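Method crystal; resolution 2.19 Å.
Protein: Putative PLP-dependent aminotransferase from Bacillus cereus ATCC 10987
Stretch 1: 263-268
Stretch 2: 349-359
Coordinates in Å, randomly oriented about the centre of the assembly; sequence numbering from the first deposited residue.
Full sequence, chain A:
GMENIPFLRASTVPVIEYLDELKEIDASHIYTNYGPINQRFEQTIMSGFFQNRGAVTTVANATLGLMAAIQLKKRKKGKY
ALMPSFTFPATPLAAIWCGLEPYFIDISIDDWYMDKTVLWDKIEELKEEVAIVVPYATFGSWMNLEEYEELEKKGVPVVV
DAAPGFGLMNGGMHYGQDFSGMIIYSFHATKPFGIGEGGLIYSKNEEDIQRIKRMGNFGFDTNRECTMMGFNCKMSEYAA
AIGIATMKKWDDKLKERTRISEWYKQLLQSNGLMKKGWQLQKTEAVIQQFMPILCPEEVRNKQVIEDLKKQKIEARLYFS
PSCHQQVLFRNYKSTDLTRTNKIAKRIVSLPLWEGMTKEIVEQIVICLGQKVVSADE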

# COMPACT_ATOMS: atom_id res chain seq x y z
N TRP A 263 -30.81 -13.65 13.36
CA TRP A 263 -32.10 -13.37 12.74
C TRP A 263 -32.22 -14.04 11.37
O TRP A 263 -33.27 -14.59 10.99
N TYR A 264 -31.16 -13.97 10.60
CA TYR A 264 -31.15 -14.60 9.31
C TYR A 264 -31.42 -16.10 9.47
O TYR A 264 -32.24 -16.67 8.74
N LYS A 265 -30.75 -16.73 10.43
CA LYS A 265 -30.85 -18.17 10.61
C LYS A 265 -32.26 -18.56 11.03
O LYS A 265 -32.85 -19.51 10.50
N GLN A 266 -32.81 -17.80 11.96
CA GLN A 266 -34.16 -18.07 12.45
C GLN A 266 -35.20 -17.88 11.36
O GLN A 266 -36.11 -18.70 11.23
N LEU A 267 -35.08 -16.79 10.61
CA LEU A 267 -36.05 -16.48 9.56
C LEU A 267 -35.95 -17.44 8.41
O LEU A 267 -36.98 -17.77 7.81
N LEU A 268 -34.74 -17.89 8.07
CA LEU A 268 -34.55 -18.86 6.97
C LEU A 268 -35.18 -20.22 7.31
O LEU A 268 -35.79 -20.89 6.45
N SER A 349 -24.55 -14.02 -1.98
CA SER A 349 -24.08 -13.16 -0.89
C SER A 349 -25.20 -12.20 -0.51
O SER A 349 -25.55 -11.32 -1.29
N LEU A 350 -25.80 -12.39 0.66
CA LEU A 350 -26.96 -11.60 1.01
C LEU A 350 -26.52 -10.46 1.91
O LEU A 350 -25.60 -10.62 2.72
N PRO A 351 -27.19 -9.32 1.79
CA PRO A 351 -26.72 -8.20 2.56
C PRO A 351 -26.85 -8.38 4.06
O PRO A 351 -27.83 -8.94 4.57
N LEU A 352 -25.84 -7.86 4.74
CA LEU A 352 -25.78 -7.82 6.18
C LEU A 352 -24.87 -6.64 6.50
O LEU A 352 -23.81 -6.55 5.95
N TRP A 353 -25.33 -5.70 7.31
CA TRP A 353 -24.51 -4.56 7.74
C TRP A 353 -25.08 -4.00 9.02
O TRP A 353 -26.24 -4.26 9.34
N GLU A 354 -24.25 -3.24 9.75
CA GLU A 354 -24.63 -2.66 11.02
C GLU A 354 -25.81 -1.75 10.77
O GLU A 354 -25.78 -0.91 9.88
N GLY A 355 -26.86 -1.94 11.55
CA GLY A 355 -28.05 -1.14 11.41
C GLY A 355 -29.14 -1.92 10.76
O GLY A 355 -30.28 -1.53 10.85
N MSE A 356 -28.82 -3.02 10.09
CA MSE A 356 -29.90 -3.83 9.54
C MSE A 356 -30.93 -4.24 10.61
O MSE A 356 -30.57 -4.77 11.65
N THR A 357 -32.22 -3.99 10.37
CA THR A 357 -33.28 -4.34 11.32
C THR A 357 -33.84 -5.73 11.05
O THR A 357 -33.75 -6.24 9.93
N LYS A 358 -34.47 -6.33 12.06
CA LYS A 358 -35.07 -7.65 11.86
C LYS A 358 -36.09 -7.63 10.73
O LYS A 358 -36.24 -8.61 9.98
N GLU A 359 -36.80 -6.51 10.59
CA GLU A 359 -37.78 -6.40 9.50
C GLU A 359 -37.08 -6.35 8.14
O GLU A 359 -37.64 -6.81 7.15

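A helical segment, 263-268, packs two aromatic side chains against a mostly loop stretch, 349-359, that starts in a strand and ends entering a helix, in a mostly apolar contact with one hydrogen bond across the stretches. The two stretches bury 459 Å² between them, both sides summed.

Y264 makes the polar link. Its CA-to-CB bond points sideways, but the ring end comes nearer to the other stretch. Chi1 is -107°, between the standard wells. Y264 OH donates a hydrogen bond to the backbone carbonyl P351 O at 2.6 Å. That carbonyl lies at the ring edge, near the ring plane, where the phenol hydroxyl can reach it. The bond gives the buried hydroxyl a polar partner.

Three apolar side chains touch the same tyrosine. L350 (chi1 m, chi2 t) brings CD1 to 4.0 Å from Y264 CE1. L352 (t, t) places CD1 4.2 Å from Y264 CD2. M356 is a selenomethionine with chi angles t, t, m, and its SE atom sits 4.5 Å from Y264 CE2. All three have CA-to-CB bonds directed toward the helix. P351 differs: its CB points away, and its main contribution is the carbonyl oxygen.

W263 forms the second centre of packing. Its CA-to-CB bond points toward stretch 2, with chi1 m and chi2 at -28°. K358 lies across the indole in an extended conformation, all four chi angles t. K358 CB sits 3.7 Å from the centroid of the W263 six-membered ring, 9° off the ring normal, which is a CH-pi contact over the face. Further along the side chain, K358 CD lies 3.6 Å from W263 NE1. The aliphatic part of the lysine thus covers the indole. The backbone also meets this ring: W263 CZ3 is 3.4 Å from K358 N and 3.6 Å from M356 O, the latter at the ring edge.

Two helix residues add smaller contacts to K358. L267 (m, t) places CD1 3.9 Å from K358 O. The CA-to-CB bond of Q266 points toward stretch 2, with OE1 3.9 Å from K358 NZ, and little of its own surface is covered.

The loop has its own local order. W353 to M356 form a type II beta turn, with a hydrogen bond from M356 N to W353 O of 3.0 Å. G355 has phi/psi of 105/-18, where a CB would jam against the carbonyl O of E354. T357 then serves as N-cap of the helix entered at K358. Its CB points away from the tryptophan helix, and its side chain caps a backbone N just past the stretch. K265 and E354 make no contact across the stretches.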

# COMPACT_ATOMS: atom_id res chain seq x y z
CB TRP A 263 -32.32 -11.86 12.55
CG TRP A 263 -32.59 -11.10 13.79
CD1 TRP A 263 -33.17 -11.56 14.94
CD2 TRP A 263 -32.36 -9.69 13.99
NE1 TRP A 263 -33.28 -10.54 15.84
CE2 TRP A 263 -32.80 -9.39 15.29
CE3 TRP A 263 -31.83 -8.67 13.20
CZ2 TRP A 263 -32.71 -8.10 15.82
CZ3 TRP A 263 -31.74 -7.40 13.73
CH2 TRP A 263 -32.16 -7.13 15.02
CB TYR A 264 -29.80 -14.37 8.62
CG TYR A 264 -29.80 -13.39 7.46
CD1 TYR A 264 -30.55 -13.63 6.31
CD2 TYR A 264 -29.01 -12.26 7.50
CE1 TYR A 264 -30.52 -12.74 5.25
CE2 TYR A 264 -28.98 -11.38 6.45
CZ TYR A 264 -29.72 -11.62 5.32
OH TYR A 264 -29.62 -10.76 4.23
CB LYS A 265 -29.82 -18.67 11.63
CG LYS A 265 -28.41 -18.58 11.08
CD LYS A 265 -27.28 -18.86 12.08
CE LYS A 265 -26.01 -18.08 11.66
NZ LYS A 265 -24.75 -18.59 12.25
CB GLN A 266 -34.51 -17.15 13.62
CG GLN A 266 -33.74 -17.43 14.89
CD GLN A 266 -33.95 -16.34 15.95
OE1 GLN A 266 -33.98 -15.14 15.65
NE2 GLN A 266 -34.08 -16.77 17.21
CB LEU A 267 -35.89 -15.04 9.05
CG LEU A 267 -36.41 -13.94 9.99
CD1 LEU A 267 -35.91 -12.52 9.57
CD2 LEU A 267 -37.95 -14.01 10.08
CB LEU A 268 -33.07 -19.09 6.66
CG LEU A 268 -32.29 -18.01 5.93
CD1 LEU A 268 -30.85 -18.42 5.94
CD2 LEU A 268 -32.80 -17.82 4.51
CB SER A 349 -22.83 -12.36 -1.32
OG SER A 349 -21.76 -13.21 -1.71
CB LEU A 350 -28.06 -12.43 1.67
CG LEU A 350 -28.65 -13.58 0.86
CD1 LEU A 350 -29.64 -14.39 1.71
CD2 LEU A 350 -29.33 -13.09 -0.40
CB PRO A 351 -27.56 -7.02 2.06
CG PRO A 351 -28.58 -7.56 1.19
CD PRO A 351 -28.16 -8.92 0.77
CB LEU A 352 -25.19 -9.12 6.71
CG LEU A 352 -25.27 -9.41 8.21
CD1 LEU A 352 -25.09 -10.94 8.46
CD2 LEU A 352 -24.25 -8.63 8.98
CB TRP A 353 -24.42 -3.44 6.69
CG TRP A 353 -25.54 -3.36 5.71
CD1 TRP A 353 -25.56 -3.91 4.46
CD2 TRP A 353 -26.80 -2.71 5.88
NE1 TRP A 353 -26.74 -3.64 3.84
CE2 TRP A 353 -27.53 -2.90 4.69
CE3 TRP A 353 -27.38 -1.98 6.91
CZ2 TRP A 353 -28.80 -2.39 4.50
CZ3 TRP A 353 -28.64 -1.47 6.73
CH2 TRP A 353 -29.34 -1.68 5.54
CB GLU A 354 -23.49 -1.83 11.64
CG GLU A 354 -22.24 -2.65 12.07
CD GLU A 354 -21.12 -1.75 12.61
OE1 GLU A 354 -21.41 -0.91 13.47
OE2 GLU A 354 -19.95 -1.87 12.17
CB MSE A 356 -29.34 -5.07 8.86
CG MSE A 356 -30.36 -5.72 7.96
SE MSE A 356 -29.52 -6.98 6.84
CE MSE A 356 -28.73 -5.81 5.55
CB THR A 357 -34.47 -3.37 11.18
OG1 THR A 357 -34.83 -3.31 9.80
CG2 THR A 357 -34.12 -1.95 11.68
CB LYS A 358 -35.71 -8.16 13.14
CG LYS A 358 -36.15 -9.61 13.05
CD LYS A 358 -36.55 -10.19 14.40
CE LYS A 358 -36.80 -11.70 14.32
NZ LYS A 358 -36.75 -12.36 15.67
CB GLU A 359 -38.79 -5.24 9.69
CG GLU A 359 -38.19 -3.85 10.01
CD GLU A 359 -37.96 -3.58 11.53
OE1 GLU A 359 -38.31 -4.45 12.36
OE2 GLU A 359 -37.43 -2.48 11.87